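Local structure of RabGAP/TBC protein (Chlamydomonas reinhardtii, 4P17) at residues I111-L125 / Y150-V163. The protein probably acts as a flagellar Rab GTPase-activating protein through its TBC domain, speeding GTP hydrolysis by a partner Rab. Sequence-based numbering, arbitrary orientation.
Sequences IETDSTHTFPDHPWL and YVRAMNTIVGLMLV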
# COMPACT_ATOMS: atom_id res chain seq x y z
N ILE A 111 -5.62 13.09 -14.28
CA ILE A 111 -4.35 12.56 -13.79
C ILE A 111 -3.36 13.68 -13.53
O ILE A 111 -2.78 13.78 -12.44
CB ILE A 111 -3.72 11.54 -14.76
CG1 ILE A 111 -4.61 10.32 -14.87
CG2 ILE A 111 -2.37 11.11 -14.27
CD1 ILE A 111 -4.31 9.47 -16.04
N GLU A 112 -3.19 14.58 -14.51
CA GLU A 112 -2.21 15.67 -14.33
C GLU A 112 -2.53 16.57 -13.15
O GLU A 112 -1.67 16.90 -12.36
CB GLU A 112 -2.12 16.55 -15.56
CG GLU A 112 -1.53 15.86 -16.80
CD GLU A 112 -1.79 16.68 -18.07
OE1 GLU A 112 -2.38 17.77 -17.96
OE2 GLU A 112 -1.42 16.22 -19.18
N THR A 113 -3.79 16.98 -13.04
CA THR A 113 -4.20 17.85 -11.94
C THR A 113 -4.06 17.15 -10.58
O THR A 113 -3.61 17.76 -9.60
CB THR A 113 -5.65 18.33 -12.17
OG1 THR A 113 -5.70 19.08 -13.37
CG2 THR A 113 -6.14 19.20 -11.01
N ASP A 114 -4.43 15.88 -10.50
CA ASP A 114 -4.27 15.17 -9.22
C ASP A 114 -2.79 15.18 -8.76
O ASP A 114 -2.50 15.00 -7.59
CB ASP A 114 -4.83 13.74 -9.33
CG ASP A 114 -6.37 13.70 -9.47
OD1 ASP A 114 -7.07 14.76 -9.52
OD2 ASP A 114 -6.91 12.58 -9.55
N SER A 115 -1.85 15.44 -9.67
CA SER A 115 -0.43 15.58 -9.31
C SER A 115 0.01 16.98 -8.83
O SER A 115 1.17 17.18 -8.47
CB SER A 115 0.43 15.17 -10.50
OG SER A 115 0.38 13.77 -10.70
N THR A 116 -0.88 17.95 -8.82
CA THR A 116 -0.51 19.24 -8.31
C THR A 116 -0.68 19.28 -6.79
O THR A 116 -0.46 20.31 -6.16
CB THR A 116 -1.31 20.35 -8.97
OG1 THR A 116 -2.69 20.22 -8.60
CG2 THR A 116 -1.14 20.26 -10.51
N HIS A 117 -1.06 18.17 -6.16
CA HIS A 117 -1.12 18.18 -4.70
C HIS A 117 -0.71 16.85 -4.04
O HIS A 117 -0.65 16.74 -2.80
CB HIS A 117 -2.52 18.64 -4.23
CG HIS A 117 -3.67 17.91 -4.86
ND1 HIS A 117 -4.30 18.35 -6.00
CD2 HIS A 117 -4.33 16.80 -4.46
CE1 HIS A 117 -5.29 17.52 -6.29
NE2 HIS A 117 -5.33 16.57 -5.37
N THR A 118 -0.39 15.86 -4.85
CA THR A 118 0.24 14.65 -4.34
C THR A 118 1.77 14.84 -4.31
O THR A 118 2.29 15.71 -5.01
CB THR A 118 -0.09 13.44 -5.20
OG1 THR A 118 0.30 13.71 -6.54
CG2 THR A 118 -1.59 13.13 -5.17
N PHE A 119 2.46 14.03 -3.52
CA PHE A 119 3.93 14.09 -3.37
C PHE A 119 4.55 15.46 -3.53
O PHE A 119 5.38 15.68 -4.40
CB PHE A 119 4.59 13.16 -4.38
CG PHE A 119 4.15 11.77 -4.22
CD1 PHE A 119 4.34 11.14 -3.01
CD2 PHE A 119 3.48 11.11 -5.23
CE1 PHE A 119 3.93 9.87 -2.82
CE2 PHE A 119 3.04 9.82 -5.04
CZ PHE A 119 3.29 9.20 -3.82
N PRO A 120 4.15 16.39 -2.66
CA PRO A 120 4.80 17.70 -2.76
C PRO A 120 6.30 17.60 -2.50
O PRO A 120 7.07 18.33 -3.13
CB PRO A 120 4.10 18.51 -1.67
CG PRO A 120 3.69 17.48 -0.65
CD PRO A 120 3.32 16.25 -1.45
N ASP A 121 6.74 16.69 -1.63
CA ASP A 121 8.10 16.78 -1.14
C ASP A 121 9.06 15.70 -1.61
O ASP A 121 10.25 15.81 -1.36
CB ASP A 121 8.07 16.80 0.40
N HIS A 122 8.57 14.66 -2.30
CA HIS A 122 9.49 13.63 -2.75
C HIS A 122 10.38 14.20 -3.85
O HIS A 122 9.86 14.71 -4.83
CB HIS A 122 8.75 12.37 -3.27
CG HIS A 122 9.67 11.21 -3.51
ND1 HIS A 122 10.30 11.00 -4.72
CD2 HIS A 122 10.14 10.26 -2.66
CE1 HIS A 122 11.07 9.93 -4.62
NE2 HIS A 122 11.00 9.47 -3.38
N PRO A 123 11.71 14.10 -3.71
CA PRO A 123 12.58 14.74 -4.70
C PRO A 123 12.44 14.29 -6.15
O PRO A 123 12.65 15.11 -7.04
CB PRO A 123 13.97 14.40 -4.18
CG PRO A 123 13.79 14.30 -2.72
CD PRO A 123 12.48 13.62 -2.54
N TRP A 124 12.12 13.03 -6.40
CA TRP A 124 11.97 12.55 -7.79
C TRP A 124 10.50 12.57 -8.25
O TRP A 124 10.20 12.93 -9.38
CB TRP A 124 12.56 11.15 -7.95
CG TRP A 124 12.45 10.70 -9.37
CD1 TRP A 124 13.22 11.12 -10.42
CD2 TRP A 124 11.49 9.80 -9.90
NE1 TRP A 124 12.79 10.53 -11.58
CE2 TRP A 124 11.72 9.72 -11.29
CE3 TRP A 124 10.44 9.06 -9.34
CZ2 TRP A 124 10.94 8.92 -12.11
CZ3 TRP A 124 9.69 8.26 -10.16
CH2 TRP A 124 9.95 8.19 -11.53
N LEU A 125 9.57 12.18 -7.39
CA LEU A 125 8.18 12.17 -7.81
C LEU A 125 7.67 13.60 -8.08
O LEU A 125 6.77 13.77 -8.89
CB LEU A 125 7.27 11.48 -6.81
CG LEU A 125 7.37 9.95 -6.74
CD1 LEU A 125 6.66 9.43 -5.52
CD2 LEU A 125 6.84 9.23 -8.03
N TYR A 150 -9.48 5.79 -14.56
CA TYR A 150 -8.60 6.35 -13.54
C TYR A 150 -9.48 6.87 -12.40
O TYR A 150 -10.59 7.35 -12.66
CB TYR A 150 -7.72 7.49 -14.13
CG TYR A 150 -7.03 8.37 -13.10
CD1 TYR A 150 -5.87 7.96 -12.48
CD2 TYR A 150 -7.53 9.63 -12.77
CE1 TYR A 150 -5.21 8.75 -11.54
CE2 TYR A 150 -6.88 10.43 -11.83
CZ TYR A 150 -5.73 9.99 -11.22
OH TYR A 150 -5.09 10.77 -10.28
N VAL A 151 -8.98 6.73 -11.16
CA VAL A 151 -9.53 7.42 -9.99
C VAL A 151 -8.37 7.91 -9.12
O VAL A 151 -7.30 7.35 -9.15
CB VAL A 151 -10.49 6.53 -9.14
CG1 VAL A 151 -11.73 6.17 -9.94
CG2 VAL A 151 -9.77 5.28 -8.60
N ARG A 152 -8.61 8.95 -8.34
CA ARG A 152 -7.56 9.69 -7.66
C ARG A 152 -6.68 8.79 -6.78
O ARG A 152 -5.45 8.90 -6.77
CB ARG A 152 -8.25 10.78 -6.81
CG ARG A 152 -7.37 11.58 -5.91
CD ARG A 152 -8.26 12.68 -5.33
NE ARG A 152 -7.70 13.33 -4.16
CZ ARG A 152 -8.42 13.97 -3.23
NH1 ARG A 152 -9.75 14.03 -3.34
NH2 ARG A 152 -7.83 14.54 -2.20
N ALA A 153 -7.32 7.84 -6.09
CA ALA A 153 -6.64 6.86 -5.27
C ALA A 153 -5.43 6.26 -5.97
O ALA A 153 -4.40 6.01 -5.37
CB ALA A 153 -7.64 5.73 -4.87
N MET A 154 -5.56 6.02 -7.27
CA MET A 154 -4.51 5.34 -8.01
C MET A 154 -3.27 6.22 -8.18
O MET A 154 -2.19 5.73 -8.44
CB MET A 154 -5.05 4.88 -9.37
CG MET A 154 -6.14 3.79 -9.29
SD MET A 154 -7.22 3.75 -10.76
CE MET A 154 -6.08 3.07 -11.97
N ASN A 155 -3.40 7.53 -8.00
CA ASN A 155 -2.25 8.41 -8.19
C ASN A 155 -1.15 8.10 -7.19
O ASN A 155 -0.03 7.78 -7.56
CB ASN A 155 -2.66 9.89 -8.10
CG ASN A 155 -1.61 10.81 -8.68
OD1 ASN A 155 -0.54 11.01 -8.10
ND2 ASN A 155 -1.93 11.43 -9.79
N THR A 156 -1.47 8.11 -5.90
CA THR A 156 -0.43 7.91 -4.90
C THR A 156 0.00 6.43 -4.85
O THR A 156 1.16 6.12 -4.57
CB THR A 156 -0.87 8.41 -3.48
OG1 THR A 156 -2.08 7.76 -3.07
CG2 THR A 156 -1.08 9.95 -3.49
N ILE A 157 -0.89 5.50 -5.18
CA ILE A 157 -0.50 4.09 -5.32
C ILE A 157 0.61 3.93 -6.37
O ILE A 157 1.64 3.32 -6.14
CB ILE A 157 -1.71 3.22 -5.70
CG1 ILE A 157 -2.71 3.20 -4.54
CG2 ILE A 157 -1.28 1.78 -6.01
CD1 ILE A 157 -3.99 2.49 -4.83
N VAL A 158 0.42 4.48 -7.56
CA VAL A 158 1.40 4.28 -8.59
C VAL A 158 2.68 5.04 -8.27
O VAL A 158 3.78 4.59 -8.63
CB VAL A 158 0.85 4.69 -9.97
CG1 VAL A 158 1.99 4.80 -10.99
CG2 VAL A 158 -0.18 3.72 -10.39
N GLY A 159 2.54 6.16 -7.56
CA GLY A 159 3.68 6.93 -7.14
C GLY A 159 4.56 6.09 -6.22
O GLY A 159 5.77 6.03 -6.38
N LEU A 160 3.95 5.41 -5.26
CA LEU A 160 4.75 4.59 -4.37
C LEU A 160 5.22 3.35 -5.08
O LEU A 160 6.30 2.87 -4.80
CB LEU A 160 3.97 4.23 -3.09
CG LEU A 160 4.60 4.67 -1.77
CD1 LEU A 160 4.90 6.14 -1.73
CD2 LEU A 160 3.61 4.32 -0.64
N MET A 161 4.43 2.83 -6.02
CA MET A 161 4.91 1.70 -6.80
C MET A 161 6.17 2.09 -7.59
O MET A 161 7.16 1.35 -7.58
CB MET A 161 3.83 1.21 -7.76
CG MET A 161 2.73 0.43 -7.12
SD MET A 161 1.67 -0.12 -8.48
CE MET A 161 0.40 -1.02 -7.57
N LEU A 162 6.13 3.25 -8.23
CA LEU A 162 7.31 3.72 -8.98
C LEU A 162 8.56 3.78 -8.08
O LEU A 162 9.62 3.30 -8.45
CB LEU A 162 7.03 5.07 -9.63
CG LEU A 162 6.13 5.05 -10.87
CD1 LEU A 162 5.78 6.48 -11.27
CD2 LEU A 162 6.77 4.30 -12.05
N VAL A 163 8.42 4.34 -6.89
CA VAL A 163 9.57 4.49 -6.02
C VAL A 163 10.06 3.13 -5.51
O VAL A 163 11.27 2.89 -5.45
CB VAL A 163 9.25 5.44 -4.84
CG1 VAL A 163 10.38 5.47 -3.89
CG2 VAL A 163 8.98 6.86 -5.35
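F119 drops its ring into the shallow hollow that G159 leaves on helix 153-164. CE2 of F119 lies 3.6 Å from CA of G159, where any side chain would collide with the ring. CZ meets O of T156 at the ring edge, and CD1 of L160 lies near CE1 and CZ. L125 covers one ring face with CD1. In one conformer, CG2 of V163 lies 3.5 Å from CD1 of L125 and over one face of the H122 ring.

With its CG anti to the backbone N (chi1 165°), the Y150 ring reaches the last turn of helix 108-114. CG1 of I111 stands over the centre of one face, 3.4 Å from the centroid. OH of Y150 donates to OD2 of D114 at 2.7 Å, on the anti side and 19° out of the carboxylate plane. That OH also accepts from ND2 of N155 at 3.3 Å. A leucine in place of Y150 would probably leave D114 without this donor and I111 without its flat seat.

CG2 of T118 touches CG2 of T156 at 3.6 Å. ND2 of N155 makes a weak bond to OG of S115.

The contact lays the last turn of helix 108-114 and the following loop along helix 153-164 in this all-helical TBC domain. Helix 128-144 packs on I111, S115 and N155, helix 169-183 on L162, and helix 243-256 on L160.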